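Long-range contact in DNA polymerase (Bacillus phage phi29, PDB 2PY5), which replicates the viral genome by protein-primed, strand-displacing DNA synthesis with high processivity and proofreads it through a 3'-5' exonuclease activity: residues K220-W232 against Y315-S329. The protein carries 2 engineered substitutions. Residues are numbered along the deposited sequence; the frame is centred on the assembly and turned at random.
With nucleotides of chain C.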
# COMPACT_ATOMS: atom_id res chain seq x y z
N LYS F 220 -2.63 12.57 -18.57
CA LYS F 220 -1.27 12.09 -18.74
C LYS F 220 -0.24 13.16 -18.33
O LYS F 220 0.72 12.86 -17.64
CB LYS F 220 -1.03 11.63 -20.18
CG LYS F 220 0.34 11.04 -20.44
CD LYS F 220 0.41 10.34 -21.81
N GLU F 221 -0.47 14.41 -18.74
CA GLU F 221 0.41 15.52 -18.33
C GLU F 221 0.40 15.74 -16.83
O GLU F 221 1.45 15.88 -16.20
CB GLU F 221 0.04 16.83 -19.05
CG GLU F 221 0.24 16.78 -20.55
CD GLU F 221 0.09 18.12 -21.24
OE1 GLU F 221 0.43 18.20 -22.44
OE2 GLU F 221 -0.31 19.11 -20.58
N VAL F 222 -0.79 15.76 -16.24
CA VAL F 222 -0.91 15.91 -14.80
C VAL F 222 -0.11 14.79 -14.09
O VAL F 222 0.59 15.02 -13.12
CB VAL F 222 -2.39 15.91 -14.34
CG1 VAL F 222 -2.51 15.97 -12.81
CG2 VAL F 222 -3.14 17.11 -14.97
N ARG F 223 -0.24 13.56 -14.61
CA ARG F 223 0.33 12.39 -13.99
C ARG F 223 1.86 12.43 -13.95
O ARG F 223 2.48 11.87 -13.05
CB ARG F 223 -0.17 11.14 -14.70
CG ARG F 223 0.34 9.79 -14.15
CD ARG F 223 -0.34 8.60 -14.84
NE ARG F 223 -1.78 8.79 -14.76
CZ ARG F 223 -2.49 8.61 -13.66
NH1 ARG F 223 -1.96 8.06 -12.57
NH2 ARG F 223 -3.78 8.92 -13.69
N TYR F 224 2.47 13.12 -14.91
CA TYR F 224 3.93 13.29 -14.87
C TYR F 224 4.39 13.95 -13.57
O TYR F 224 5.54 13.78 -13.17
CB TYR F 224 4.45 14.11 -16.05
CG TYR F 224 4.25 13.54 -17.43
CD1 TYR F 224 3.82 14.34 -18.46
CD2 TYR F 224 4.50 12.20 -17.70
CE1 TYR F 224 3.64 13.85 -19.73
CE2 TYR F 224 4.32 11.69 -18.98
CZ TYR F 224 3.88 12.52 -19.98
OH TYR F 224 3.70 12.03 -21.29
N ALA F 225 3.50 14.74 -12.95
CA ALA F 225 3.81 15.44 -11.73
C ALA F 225 3.46 14.65 -10.46
O ALA F 225 3.63 15.18 -9.35
CB ALA F 225 3.07 16.82 -11.72
N TYR F 226 2.93 13.42 -10.61
CA TYR F 226 2.50 12.62 -9.45
C TYR F 226 3.68 11.84 -8.91
O TYR F 226 4.30 11.05 -9.63
CB TYR F 226 1.37 11.68 -9.84
CG TYR F 226 0.70 10.93 -8.69
CD1 TYR F 226 0.25 11.59 -7.58
CD2 TYR F 226 0.45 9.56 -8.76
CE1 TYR F 226 -0.37 10.93 -6.54
CE2 TYR F 226 -0.18 8.89 -7.73
CZ TYR F 226 -0.61 9.60 -6.62
OH TYR F 226 -1.25 8.96 -5.57
N ARG F 227 4.00 12.10 -7.66
CA ARG F 227 5.11 11.44 -6.97
C ARG F 227 4.63 11.03 -5.59
O ARG F 227 3.57 11.47 -5.12
CB ARG F 227 6.31 12.39 -6.85
CG ARG F 227 6.81 12.90 -8.17
CD ARG F 227 7.88 13.93 -7.99
NE ARG F 227 8.62 14.11 -9.23
CZ ARG F 227 8.25 14.89 -10.25
NH1 ARG F 227 7.13 15.60 -10.19
NH2 ARG F 227 9.01 14.96 -11.33
N GLY F 228 5.39 10.16 -4.94
CA GLY F 228 5.02 9.65 -3.63
C GLY F 228 5.80 10.31 -2.51
O GLY F 228 6.18 11.49 -2.59
N GLY F 229 6.06 9.56 -1.46
CA GLY F 229 6.68 10.09 -0.28
C GLY F 229 8.15 10.43 -0.43
O GLY F 229 8.85 9.86 -1.27
N PHE F 230 8.62 11.34 0.41
CA PHE F 230 10.03 11.73 0.47
C PHE F 230 10.77 10.81 1.45
O PHE F 230 10.53 10.83 2.67
CB PHE F 230 10.15 13.18 0.92
CG PHE F 230 11.57 13.67 0.97
CD1 PHE F 230 12.26 13.93 -0.19
CD2 PHE F 230 12.21 13.86 2.19
CE1 PHE F 230 13.59 14.34 -0.14
CE2 PHE F 230 13.51 14.28 2.25
CZ PHE F 230 14.19 14.54 1.07
N THR F 231 11.69 10.02 0.91
CA THR F 231 12.49 9.11 1.72
C THR F 231 13.95 9.35 1.37
O THR F 231 14.35 9.18 0.23
CB THR F 231 12.12 7.63 1.43
OG1 THR F 231 10.70 7.44 1.58
CG2 THR F 231 12.87 6.70 2.35
N TRP F 232 14.76 9.70 2.37
CA TRP F 232 16.12 10.19 2.15
C TRP F 232 16.99 9.95 3.37
O TRP F 232 16.61 10.28 4.49
CB TRP F 232 16.08 11.68 1.84
CG TRP F 232 17.41 12.37 1.76
CD1 TRP F 232 18.32 12.28 0.75
CD2 TRP F 232 17.98 13.24 2.73
NE1 TRP F 232 19.40 13.05 1.02
CE2 TRP F 232 19.23 13.65 2.24
CE3 TRP F 232 17.57 13.71 3.98
CZ2 TRP F 232 20.06 14.52 2.93
CZ3 TRP F 232 18.40 14.57 4.67
CH2 TRP F 232 19.63 14.96 4.15
N TYR F 315 18.07 10.87 -4.12
CA TYR F 315 17.83 12.26 -4.47
C TYR F 315 19.14 12.88 -4.92
O TYR F 315 20.18 12.64 -4.34
CB TYR F 315 17.20 13.01 -3.28
CG TYR F 315 15.77 12.60 -3.11
CD1 TYR F 315 15.43 11.45 -2.39
CD2 TYR F 315 14.77 13.31 -3.73
CE1 TYR F 315 14.10 11.06 -2.28
CE2 TYR F 315 13.46 12.93 -3.63
CZ TYR F 315 13.13 11.80 -2.90
OH TYR F 315 11.82 11.46 -2.82
N LEU F 316 19.06 13.67 -5.99
CA LEU F 316 20.24 14.03 -6.75
C LEU F 316 20.84 15.34 -6.29
O LEU F 316 20.11 16.31 -6.02
CB LEU F 316 19.88 14.13 -8.24
CG LEU F 316 19.31 12.86 -8.87
CD1 LEU F 316 18.78 13.12 -10.28
CD2 LEU F 316 20.35 11.77 -8.88
N LYS F 317 22.16 15.35 -6.22
CA LYS F 317 22.94 16.55 -5.98
C LYS F 317 23.10 17.34 -7.28
O LYS F 317 23.19 18.56 -7.25
CB LYS F 317 24.32 16.17 -5.44
CG LYS F 317 25.12 17.32 -4.86
CD LYS F 317 26.48 16.81 -4.34
CE LYS F 317 26.99 17.61 -3.15
NZ LYS F 317 28.15 16.95 -2.46
N SER F 318 23.14 16.63 -8.40
CA SER F 318 23.42 17.23 -9.70
C SER F 318 22.68 16.52 -10.82
O SER F 318 22.47 15.31 -10.76
CB SER F 318 24.92 17.12 -9.98
OG SER F 318 25.24 17.75 -11.20
N SER F 319 22.34 17.27 -11.87
CA SER F 319 21.80 16.69 -13.09
C SER F 319 22.89 16.00 -13.92
O SER F 319 22.60 15.21 -14.80
CB SER F 319 21.08 17.78 -13.90
OG SER F 319 21.90 18.92 -14.06
N GLY F 320 24.16 16.29 -13.63
CA GLY F 320 25.25 15.58 -14.28
C GLY F 320 25.21 15.65 -15.80
O GLY F 320 25.50 14.67 -16.49
N GLY F 321 24.86 16.82 -16.32
CA GLY F 321 24.90 17.06 -17.76
C GLY F 321 23.76 16.46 -18.56
O GLY F 321 23.62 16.77 -19.74
N GLU F 322 22.97 15.59 -17.92
CA GLU F 322 21.73 15.10 -18.50
C GLU F 322 20.69 16.16 -18.17
O GLU F 322 20.55 16.55 -17.02
CB GLU F 322 21.33 13.77 -17.86
CG GLU F 322 20.34 12.94 -18.66
CD GLU F 322 20.55 11.44 -18.47
OE1 GLU F 322 21.02 10.78 -19.43
OE2 GLU F 322 20.28 10.93 -17.36
N ILE F 323 19.98 16.63 -19.18
CA ILE F 323 18.94 17.62 -18.96
C ILE F 323 17.76 16.96 -18.24
O ILE F 323 17.29 15.90 -18.67
CB ILE F 323 18.47 18.25 -20.28
CG1 ILE F 323 19.63 18.98 -20.96
CG2 ILE F 323 17.29 19.21 -20.04
CD1 ILE F 323 19.29 19.45 -22.33
N ALA F 324 17.30 17.59 -17.16
CA ALA F 324 16.14 17.12 -16.39
C ALA F 324 14.89 17.65 -17.07
O ALA F 324 14.77 18.86 -17.30
CB ALA F 324 16.21 17.62 -14.98
N ASP F 325 13.97 16.74 -17.40
CA ASP F 325 12.70 17.12 -18.00
C ASP F 325 11.62 16.79 -16.97
O ASP F 325 11.34 15.61 -16.72
CB ASP F 325 12.47 16.38 -19.31
CG ASP F 325 11.27 16.91 -20.06
OD1 ASP F 325 10.17 16.83 -19.54
OD2 ASP F 325 11.43 17.39 -21.19
N LEU F 326 11.06 17.82 -16.37
CA LEU F 326 10.20 17.64 -15.20
C LEU F 326 8.86 18.32 -15.36
O LEU F 326 8.78 19.41 -15.89
CB LEU F 326 10.89 18.24 -13.98
CG LEU F 326 12.30 17.73 -13.65
CD1 LEU F 326 13.00 18.70 -12.71
CD2 LEU F 326 12.22 16.34 -13.06
N TRP F 327 7.82 17.67 -14.84
CA TRP F 327 6.53 18.31 -14.61
C TRP F 327 6.35 18.41 -13.10
O TRP F 327 6.31 17.37 -12.43
CB TRP F 327 5.41 17.47 -15.21
CG TRP F 327 5.42 17.42 -16.68
CD1 TRP F 327 6.28 16.73 -17.47
CD2 TRP F 327 4.52 18.09 -17.57
NE1 TRP F 327 5.98 16.92 -18.81
CE2 TRP F 327 4.89 17.75 -18.88
CE3 TRP F 327 3.41 18.93 -17.38
CZ2 TRP F 327 4.21 18.23 -20.00
CZ3 TRP F 327 2.75 19.42 -18.50
CH2 TRP F 327 3.14 19.07 -19.79
N LEU F 328 6.25 19.63 -12.58
CA LEU F 328 6.26 19.88 -11.14
C LEU F 328 5.07 20.70 -10.71
O LEU F 328 4.77 21.73 -11.30
CB LEU F 328 7.53 20.65 -10.72
CG LEU F 328 8.87 19.97 -11.05
CD1 LEU F 328 10.01 20.90 -10.72
CD2 LEU F 328 9.00 18.69 -10.26
N SER F 329 4.41 20.26 -9.64
CA SER F 329 3.47 21.13 -8.94
C SER F 329 4.20 22.40 -8.49
O SER F 329 5.42 22.40 -8.29
CB SER F 329 2.89 20.41 -7.72
OG SER F 329 3.84 20.30 -6.66
P DT C 6 0.81 5.49 -12.02
OP1 DT C 6 1.06 6.86 -12.50
OP2 DT C 6 -0.26 4.62 -12.60
O5' DT C 6 2.16 4.65 -12.11
C5' DT C 6 3.42 5.22 -11.79
C4' DT C 6 4.50 4.21 -12.08
O4' DT C 6 4.40 3.17 -11.08
C3' DT C 6 4.39 3.52 -13.45
O3' DT C 6 5.67 3.38 -14.09
C2' DT C 6 3.77 2.17 -13.11
C1' DT C 6 4.31 1.91 -11.71
N1 DT C 6 3.49 0.98 -10.84
C2 DT C 6 4.14 -0.01 -10.14
O2 DT C 6 5.35 -0.17 -10.18
N3 DT C 6 3.31 -0.80 -9.37
C4 DT C 6 1.94 -0.72 -9.24
O4 DT C 6 1.30 -1.49 -8.52
C5 DT C 6 1.32 0.34 -10.00
C7 DT C 6 -0.17 0.55 -9.96
C6 DT C 6 2.11 1.13 -10.76
O HOH W 1 8.01 14.88 -14.06
O HOH W 2 5.09 17.53 -8.75
O HOH W 3 11.42 9.12 -1.86
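With CG turned anti to its own carbonyl carbon (chi1 -69°), Trp-327 lays its indole against residues 221-224, and Tyr-224, whose CG is likewise anti to its carbonyl carbon, runs beside it in the same direction. Tyr-224 CD1 sits over the indole face, 3.4 Å from Trp-327 NE1, the ring planes inclined at 40°. Over the six-membered ring, Glu-221 CB makes a CH-pi contact, and its carboxylate carbon CD lies 3.5 Å from Trp-327 CH2.

Beyond the type I turn Arg-223 to Tyr-226, the extended chain of Arg-227 reaches back to strand 324-329. Its NH1 donates an almost straight bond (178°) to Trp-327 O at 3.0 Å, with the oxygen in the guanidinium plane, while Leu-328 CD2 covers one guanidinium face. Two waters tie the backbones together, one linking Tyr-224 O to Trp-327 N, the other Ala-225 O to Ser-329 N.

The YxGG/A motif, Tyr-226 to Gly-229, joins the exonuclease and polymerization domains and is important for DNA binding and for coordinating synthesis with degradation. Just ahead of it, Arg-223 NH1 donates a hydrogen bond to OP1 of DT6 of chain C at 3.3 Å.

Past the glycines, Phe-230 points an edge at the face of Tyr-315, ring centroids 4.7 Å apart. Tyr-315 OH meets a water at 2.6 Å that also bridges Gly-229 O and Thr-231 N. Thr-231 OG1 is hydrogen-bonded to Asp-456, a ligand of the catalytic magnesium.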